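Local coordinates for protein eukaryotic translation initiation factor 4 gamma 2 (Homo sapiens, PDB 4IUL) that is a translation initiation factor of the eIF4G family whose MIF4G domain, built of HEAT repeats, interacts with the helicase eIF4A, at residues V64-E69 with S75-L80; I168-L173 with L210-A215. All coordinates share one frame; numbering follows the deposited sequence.

Contact 1 (V64-E69 with S75-L80)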
ATOM      1  N   VAL A  64      -4.911  -8.741  -1.325  1.00 26.36           N
ATOM      2  CA  VAL A  64      -4.747  -7.455  -1.992  1.00 27.73           C
ATOM      3  C   VAL A  64      -6.066  -7.026  -2.645  1.00 28.92           C
ATOM      4  O   VAL A  64      -6.377  -5.833  -2.708  1.00 27.90           O
ATOM      5  CB  VAL A  64      -3.618  -7.519  -3.033  1.00 27.35           C
ATOM      6  CG1 VAL A  64      -3.487  -6.187  -3.742  1.00 29.71           C
ATOM      7  CG2 VAL A  64      -2.295  -7.862  -2.333  1.00 29.37           C
ATOM      8  N   ASP A  65      -6.834  -8.009  -3.121  1.00 29.51           N
ATOM      9  CA  ASP A  65      -8.153  -7.773  -3.728  1.00 31.10           C
ATOM     10  C   ASP A  65      -9.034  -7.033  -2.703  1.00 30.18           C
ATOM     11  O   ASP A  65      -9.587  -5.971  -2.987  1.00 29.67           O
ATOM     12  CB  ASP A  65      -8.834  -9.115  -4.064  1.00 31.93           C
ATOM     13  CG  ASP A  65      -8.789  -9.462  -5.551  1.00 35.21           C
ATOM     14  OD1 ASP A  65      -8.069  -8.778  -6.320  1.00 34.78           O
ATOM     15  OD2 ASP A  65      -9.482 -10.440  -5.942  1.00 31.83           O
ATOM     16  N   LYS A  66      -9.152  -7.618  -1.514  1.00 29.46           N
ATOM     17  CA  LYS A  66      -9.966  -7.054  -0.435  1.00 31.42           C
ATOM     18  C   LYS A  66      -9.445  -5.703   0.070  1.00 31.47           C
ATOM     19  O   LYS A  66     -10.237  -4.806   0.354  1.00 32.14           O
ATOM     20  CB  LYS A  66     -10.043  -8.042   0.735  1.00 31.97           C
ATOM     21  CG  LYS A  66     -11.035  -7.664   1.830  1.00 35.43           C
ATOM     22  CD  LYS A  66     -12.467  -7.670   1.309  1.00 36.12           C
ATOM     23  CE  LYS A  66     -13.475  -7.420   2.423  1.00 38.15           C
ATOM     24  NZ  LYS A  66     -14.882  -7.574   1.944  1.00 35.47           N
ATOM     25  N   ALA A  67      -8.124  -5.557   0.168  1.00 29.19           N
ATOM     26  CA  ALA A  67      -7.529  -4.307   0.639  1.00 30.69           C
ATOM     27  C   ALA A  67      -7.940  -3.115  -0.220  1.00 31.80           C
ATOM     28  O   ALA A  67      -8.238  -2.039   0.303  1.00 32.78           O
ATOM     29  CB  ALA A  67      -5.994  -4.422   0.682  1.00 28.79           C
ATOM     30  N   LEU A  68      -7.951  -3.290  -1.538  1.00 32.56           N
ATOM     31  CA  LEU A  68      -8.352  -2.191  -2.403  1.00 33.98           C
ATOM     32  C   LEU A  68      -9.865  -1.975  -2.455  1.00 35.79           C
ATOM     33  O   LEU A  68     -10.329  -0.972  -2.997  1.00 34.40           O
ATOM     34  CB  LEU A  68      -7.777  -2.368  -3.809  1.00 35.04           C
ATOM     35  CG  LEU A  68      -6.394  -1.708  -3.949  1.00 35.67           C
ATOM     36  CD1 LEU A  68      -5.390  -2.405  -3.042  1.00 34.28           C
ATOM     37  CD2 LEU A  68      -5.934  -1.765  -5.387  1.00 37.73           C
ATOM     38  N   GLU A  69     -10.632  -2.905  -1.885  1.00 36.21           N
ATOM     39  CA  GLU A  69     -12.080  -2.753  -1.847  1.00 40.15           C
ATOM     40  C   GLU A  69     -12.456  -2.004  -0.562  1.00 41.36           C
ATOM     41  O   GLU A  69     -13.401  -1.221  -0.551  1.00 41.40           O
ATOM     42  CB  GLU A  69     -12.783  -4.120  -1.885  1.00 39.21           C
ATOM     43  CG  GLU A  69     -12.368  -4.992  -3.071  1.00 40.38           C
ATOM     44  CD  GLU A  69     -13.133  -6.304  -3.167  1.00 37.96           C
ATOM     45  OE1 GLU A  69     -13.405  -6.943  -2.130  1.00 39.03           O
ATOM     46  OE2 GLU A  69     -13.451  -6.712  -4.296  1.00 41.03           O
ATOM     47  N   SER A  75      -4.568  -1.144   7.492  1.00 39.91           N
ATOM     48  CA  SER A  75      -3.861  -1.480   8.713  1.00 39.04           C
ATOM     49  C   SER A  75      -4.103  -2.941   9.116  1.00 38.62           C
ATOM     50  O   SER A  75      -3.162  -3.675   9.419  1.00 37.28           O
ATOM     51  CB  SER A  75      -4.336  -0.527   9.811  1.00 38.77           C
ATOM     52  OG  SER A  75      -3.736  -0.811  11.049  1.00 40.78           O
ATOM     53  N   LEU A  76      -5.367  -3.352   9.114  1.00 38.19           N
ATOM     54  CA  LEU A  76      -5.737  -4.714   9.474  1.00 39.10           C
ATOM     55  C   LEU A  76      -5.149  -5.744   8.522  1.00 39.30           C
ATOM     56  O   LEU A  76      -4.590  -6.753   8.959  1.00 39.11           O
ATOM     57  CB  LEU A  76      -7.259  -4.880   9.473  1.00 41.03           C
ATOM     58  CG  LEU A  76      -7.974  -5.010  10.816  1.00 44.06           C
ATOM     59  CD1 LEU A  76      -8.102  -3.637  11.486  1.00 44.10           C
ATOM     60  CD2 LEU A  76      -9.348  -5.626  10.580  1.00 44.66           C
ATOM     61  N   TYR A  77      -5.290  -5.502   7.219  1.00 38.74           N
ATOM     62  CA  TYR A  77      -4.777  -6.439   6.226  1.00 37.25           C
ATOM     63  C   TYR A  77      -3.251  -6.484   6.238  1.00 34.96           C
ATOM     64  O   TYR A  77      -2.654  -7.536   5.999  1.00 33.44           O
ATOM     65  CB  TYR A  77      -5.299  -6.079   4.828  1.00 37.51           C
ATOM     66  CG  TYR A  77      -6.814  -6.068   4.752  1.00 37.50           C
ATOM     67  CD1 TYR A  77      -7.561  -7.163   5.190  1.00 37.12           C
ATOM     68  CD2 TYR A  77      -7.499  -4.943   4.294  1.00 35.62           C
ATOM     69  CE1 TYR A  77      -8.959  -7.130   5.185  1.00 39.00           C
ATOM     70  CE2 TYR A  77      -8.891  -4.899   4.286  1.00 37.62           C
ATOM     71  CZ  TYR A  77      -9.614  -5.992   4.735  1.00 39.52           C
ATOM     72  OH  TYR A  77     -10.987  -5.933   4.766  1.00 39.47           O
ATOM     73  N   ALA A  78      -2.625  -5.349   6.534  1.00 32.03           N
ATOM     74  CA  ALA A  78      -1.167  -5.284   6.590  1.00 33.83           C
ATOM     75  C   ALA A  78      -0.651  -6.183   7.713  1.00 33.54           C
ATOM     76  O   ALA A  78       0.390  -6.824   7.578  1.00 32.10           O
ATOM     77  CB  ALA A  78      -0.704  -3.842   6.814  1.00 31.94           C
ATOM     78  N   GLN A  79      -1.393  -6.230   8.816  1.00 33.31           N
ATOM     79  CA  GLN A  79      -1.012  -7.053   9.956  1.00 35.54           C
ATOM     80  C   GLN A  79      -1.181  -8.529   9.594  1.00 34.83           C
ATOM     81  O   GLN A  79      -0.412  -9.385  10.031  1.00 34.13           O
ATOM     82  CB  GLN A  79      -1.879  -6.705  11.168  1.00 37.29           C
ATOM     83  CG  GLN A  79      -1.293  -7.142  12.506  1.00 42.30           C
ATOM     84  CD  GLN A  79       0.041  -6.471  12.822  1.00 42.56           C
ATOM     85  OE1 GLN A  79       0.175  -5.249  12.743  1.00 44.02           O
ATOM     86  NE2 GLN A  79       1.031  -7.273  13.191  1.00 44.70           N
ATOM     87  N   LEU A  80      -2.192  -8.821   8.784  1.00 34.13           N
ATOM     88  CA  LEU A  80      -2.434 -10.195   8.355  1.00 33.93           C
ATOM     89  C   LEU A  80      -1.257 -10.671   7.488  1.00 33.16           C
ATOM     90  O   LEU A  80      -0.800 -11.813   7.602  1.00 33.14           O
ATOM     91  CB  LEU A  80      -3.742 -10.268   7.571  1.00 32.70           C
ATOM     92  CG  LEU A  80      -4.241 -11.649   7.154  1.00 33.09           C
ATOM     93  CD1 LEU A  80      -4.504 -12.517   8.383  1.00 30.46           C
ATOM     94  CD2 LEU A  80      -5.520 -11.472   6.339  1.00 32.86           C
TER

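Contact 2 (I168-L173 with L210-A215)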
ATOM      1  N   ILE A 168       7.405  -4.107   2.102  1.00 28.25           N
ATOM      2  CA  ILE A 168       7.701  -3.645   0.744  1.00 28.16           C
ATOM      3  C   ILE A 168       8.887  -2.683   0.870  1.00 31.24           C
ATOM      4  O   ILE A 168       9.189  -2.224   1.972  1.00 31.45           O
ATOM      5  CB  ILE A 168       6.492  -2.945   0.037  1.00 28.96           C
ATOM      6  CG1 ILE A 168       5.866  -1.880   0.938  1.00 27.27           C
ATOM      7  CG2 ILE A 168       5.477  -3.994  -0.428  1.00 23.94           C
ATOM      8  CD1 ILE A 168       6.562  -0.535   0.852  1.00 29.57           C
ATOM      9  N   HIS A 169       9.553  -2.384  -0.243  1.00 33.13           N
ATOM     10  CA  HIS A 169      10.745  -1.530  -0.236  1.00 35.48           C
ATOM     11  C   HIS A 169      10.621  -0.031  -0.593  1.00 35.85           C
ATOM     12  O   HIS A 169       9.546   0.464  -0.966  1.00 34.24           O
ATOM     13  CB  HIS A 169      11.802  -2.182  -1.130  1.00 40.22           C
ATOM     14  CG  HIS A 169      12.179  -3.567  -0.696  1.00 46.75           C
ATOM     15  ND1 HIS A 169      12.701  -4.505  -1.563  1.00 48.96           N
ATOM     16  CD2 HIS A 169      12.101  -4.175   0.513  1.00 47.55           C
ATOM     17  CE1 HIS A 169      12.927  -5.631  -0.908  1.00 49.48           C
ATOM     18  NE2 HIS A 169      12.571  -5.457   0.354  1.00 49.21           N
ATOM     19  N   GLU A 170      11.756   0.666  -0.486  1.00 34.48           N
ATOM     20  CA  GLU A 170      11.872   2.106  -0.744  1.00 36.01           C
ATOM     21  C   GLU A 170      11.461   2.582  -2.130  1.00 35.93           C
ATOM     22  O   GLU A 170      10.838   3.636  -2.285  1.00 36.33           O
ATOM     23  CB  GLU A 170      13.310   2.585  -0.512  1.00 34.14           C
ATOM     24  CG  GLU A 170      13.800   2.527   0.917  1.00 37.43           C
ATOM     25  CD  GLU A 170      14.994   3.463   1.150  1.00 39.30           C
ATOM     26  OE1 GLU A 170      15.953   3.428   0.351  1.00 38.01           O
ATOM     27  OE2 GLU A 170      14.969   4.236   2.134  1.00 40.50           O
ATOM     28  N   SER A 171      11.830   1.812  -3.139  1.00 35.46           N
ATOM     29  CA  SER A 171      11.529   2.182  -4.505  1.00 35.76           C
ATOM     30  C   SER A 171      10.060   2.498  -4.792  1.00 33.87           C
ATOM     31  O   SER A 171       9.749   3.553  -5.347  1.00 34.46           O
ATOM     32  CB  SER A 171      12.017   1.086  -5.449  1.00 36.71           C
ATOM     33  OG  SER A 171      11.892   1.515  -6.787  1.00 40.32           O
ATOM     34  N   ILE A 172       9.157   1.599  -4.414  1.00 32.46           N
ATOM     35  CA  ILE A 172       7.736   1.819  -4.684  1.00 30.34           C
ATOM     36  C   ILE A 172       7.158   2.953  -3.847  1.00 29.72           C
ATOM     37  O   ILE A 172       6.221   3.634  -4.278  1.00 28.52           O
ATOM     38  CB  ILE A 172       6.894   0.524  -4.471  1.00 28.66           C
ATOM     39  CG1 ILE A 172       5.543   0.663  -5.187  1.00 30.62           C
ATOM     40  CG2 ILE A 172       6.664   0.277  -3.015  1.00 28.02           C
ATOM     41  CD1 ILE A 172       4.705  -0.600  -5.204  1.00 29.50           C
ATOM     42  N   LEU A 173       7.711   3.160  -2.655  1.00 29.16           N
ATOM     43  CA  LEU A 173       7.243   4.246  -1.802  1.00 28.01           C
ATOM     44  C   LEU A 173       7.571   5.583  -2.476  1.00 28.67           C
ATOM     45  O   LEU A 173       6.720   6.467  -2.546  1.00 27.83           O
ATOM     46  CB  LEU A 173       7.894   4.168  -0.425  1.00 27.46           C
ATOM     47  CG  LEU A 173       7.400   3.048   0.492  1.00 27.45           C
ATOM     48  CD1 LEU A 173       8.300   2.970   1.704  1.00 25.02           C
ATOM     49  CD2 LEU A 173       5.954   3.304   0.909  1.00 26.37           C
ATOM     50  N   LEU A 210      12.779   6.573   5.290  1.00 31.65           N
ATOM     51  CA  LEU A 210      13.230   6.888   3.939  1.00 32.66           C
ATOM     52  C   LEU A 210      14.281   7.993   3.915  1.00 33.26           C
ATOM     53  O   LEU A 210      15.151   8.029   3.039  1.00 33.19           O
ATOM     54  CB  LEU A 210      12.035   7.329   3.092  1.00 32.92           C
ATOM     55  CG  LEU A 210      11.463   6.460   1.967  1.00 34.00           C
ATOM     56  CD1 LEU A 210      11.188   5.044   2.432  1.00 31.78           C
ATOM     57  CD2 LEU A 210      10.179   7.129   1.470  1.00 35.65           C
ATOM     58  N   ASP A 211      14.201   8.879   4.902  1.00 32.63           N
ATOM     59  CA  ASP A 211      15.077  10.037   4.986  1.00 32.84           C
ATOM     60  C   ASP A 211      16.490   9.817   5.536  1.00 32.47           C
ATOM     61  O   ASP A 211      16.866  10.418   6.546  1.00 30.47           O
ATOM     62  CB  ASP A 211      14.357  11.126   5.794  1.00 34.64           C
ATOM     63  CG  ASP A 211      14.835  12.524   5.461  1.00 36.72           C
ATOM     64  OD1 ASP A 211      15.492  12.703   4.412  1.00 36.65           O
ATOM     65  OD2 ASP A 211      14.536  13.450   6.247  1.00 36.94           O
ATOM     66  N   HIS A 212      17.270   8.957   4.878  1.00 31.86           N
ATOM     67  CA  HIS A 212      18.646   8.728   5.306  1.00 30.57           C
ATOM     68  C   HIS A 212      19.589   9.437   4.343  1.00 31.53           C
ATOM     69  O   HIS A 212      19.184   9.865   3.260  1.00 31.76           O
ATOM     70  CB  HIS A 212      18.973   7.225   5.419  1.00 29.57           C
ATOM     71  CG  HIS A 212      18.598   6.414   4.215  1.00 28.63           C
ATOM     72  ND1 HIS A 212      19.321   6.436   3.041  1.00 28.19           N
ATOM     73  CD2 HIS A 212      17.581   5.542   4.014  1.00 27.29           C
ATOM     74  CE1 HIS A 212      18.766   5.613   2.169  1.00 29.20           C
ATOM     75  NE2 HIS A 212      17.707   5.058   2.734  1.00 26.99           N
ATOM     76  N   GLU A 213      20.844   9.566   4.757  1.00 34.74           N
ATOM     77  CA  GLU A 213      21.876  10.263   3.990  1.00 35.85           C
ATOM     78  C   GLU A 213      21.880  10.120   2.463  1.00 36.25           C
ATOM     79  O   GLU A 213      21.910  11.123   1.747  1.00 35.79           O
ATOM     80  CB  GLU A 213      23.247   9.900   4.567  1.00 37.87           C
ATOM     81  CG  GLU A 213      23.539  10.621   5.885  1.00 43.55           C
ATOM     82  CD  GLU A 213      24.419   9.821   6.843  1.00 47.21           C
ATOM     83  OE1 GLU A 213      25.357   9.135   6.367  1.00 47.45           O
ATOM     84  OE2 GLU A 213      24.172   9.889   8.074  1.00 46.51           O
ATOM     85  N   ARG A 214      21.851   8.897   1.952  1.00 34.91           N
ATOM     86  CA  ARG A 214      21.864   8.727   0.505  1.00 36.76           C
ATOM     87  C   ARG A 214      20.678   9.399  -0.173  1.00 38.35           C
ATOM     88  O   ARG A 214      20.791   9.860  -1.305  1.00 38.96           O
ATOM     89  CB  ARG A 214      21.864   7.243   0.143  1.00 37.12           C
ATOM     90  CG  ARG A 214      21.754   6.966  -1.343  1.00 33.97           C
ATOM     91  CD  ARG A 214      21.504   5.484  -1.599  1.00 36.15           C
ATOM     92  NE  ARG A 214      22.671   4.676  -1.264  1.00 36.44           N
ATOM     93  CZ  ARG A 214      23.799   4.691  -1.965  1.00 39.65           C
ATOM     94  NH1 ARG A 214      23.894   5.471  -3.035  1.00 39.05           N
ATOM     95  NH2 ARG A 214      24.833   3.946  -1.591  1.00 40.78           N
ATOM     96  N   ALA A 215      19.547   9.466   0.526  1.00 39.93           N
ATOM     97  CA  ALA A 215      18.329  10.047  -0.030  1.00 40.00           C
ATOM     98  C   ALA A 215      18.114  11.543   0.214  1.00 40.98           C
ATOM     99  O   ALA A 215      17.076  12.083  -0.169  1.00 40.28           O
ATOM    100  CB  ALA A 215      17.127   9.268   0.487  1.00 38.30           C
TER
HETATM  101  O   HOH W   1      14.628   6.545   0.688  1.00 25.93           O

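Contact 1 (V64-E69 with S75-L80)
Tyr-77 reaches across to Lys-66 and Ala-67, and its ring and hydroxyl carry the whole contact. The apolar part lies at Ala-67. Ring atom CD2 of Tyr-77 sits 3.7 Å from CA of Ala-67 and 3.9 Å from its CB. The neighbouring CE2 of Tyr-77 is also 3.9 Å from CA of Ala-67. The ring comes in obliquely. The small alanine lets it rest on the backbone of the helix. CG of Tyr-77 lies beside its own backbone N and anti to the carbonyl carbon (chi1 -58°), which sends the ring toward residues 64-69.

The two segments belong to consecutive helices, 53-69 and 74-87, joined by a short turn. They run in opposite directions, as in the helical hairpins of HEAT-repeat folds such as this MIF4G domain. Their closest CA atoms are those of Ala-67 and Tyr-77, 6.6 Å apart. Phe-158 of helix 141-163 touches the side chains of both residues. Leu-33 also packs on the tyrosine.

The second group of contacts is made by the aliphatic chain of Lys-66. Its CG lies 3.4 Å from OH of Tyr-77 and 3.6 Å from CZ of the same ring. The lysine chain bends at its second torsion (chi2 65°). After the bend CE is still 3.7 Å from OH of Tyr-77. These are van der Waals contacts between methylene groups and the phenol end. With an alanine here instead of Tyr-77, the space the ring fills between the two helices would probably open and leave the lysine methylenes without the phenol end they cross.

The polar end of Lys-66 turns away from the tyrosine. Its NZ is hydrogen-bonded to Asn-31. A sulfate ion, probably picked up from the crystallisation medium, lies about 6 Å from the lysine side chain.

Contact 2 (I168-L173 with L210-A215)
Glu-170 holds its CG beside the backbone N (chi1 -67°) and is extended beyond it, which carries the carboxylate to His-212. His-212 has its CG between the backbone N and the carbonyl carbon (chi1 50°), and its NE2 comes to meet the acid. The result is a His-carboxylate hydrogen bond. NE2 of His-212 donates to OE2 of Glu-170 at 2.9 Å, on the syn side of the carboxylate but a little out of its plane. The bond is bent, and the oxygen is tilted from the ring plane. A weak second bond joins the same NE2 to OE1 of Glu-170 at 3.4 Å. Carboxylate and imidazole are nearly coplanar, with 15° between their planes.

A water adds a bridge. It donates to O of Leu-210 at 2.8 Å and weakly to OE2 of Glu-170. Next to these polar groups, CD1 of Leu-173 meets CD1 of Leu-210 at 3.6 Å. His-174 and Ile-177 also touch Leu-210. The contact ties the start of helix 170-181 to the turn after helix 193-210, within the helical stack. The nearby carboxylate would favour a proton on NE2 and could raise the histidine's affinity for a second one.

Overall arrangement
Contact 1 and contact 2 lie in different parts of one MIF4G domain and follow each other along the chain. Their centres are 22 Å apart, and their nearest atoms are about 9 Å apart, so they do not touch. Helix 141-163 links them. Its Phe-158 packs on contact 1, and the next residue, Ile-159, packs on Leu-173 of contact 2. Contact 1 is buried and contact 2 partly buried. The centre of contact 1 lies about 9 Å, and that of contact 2 about 15 Å, from the centre of the chain. The sulfate by contact 1 does not by itself establish a functional site.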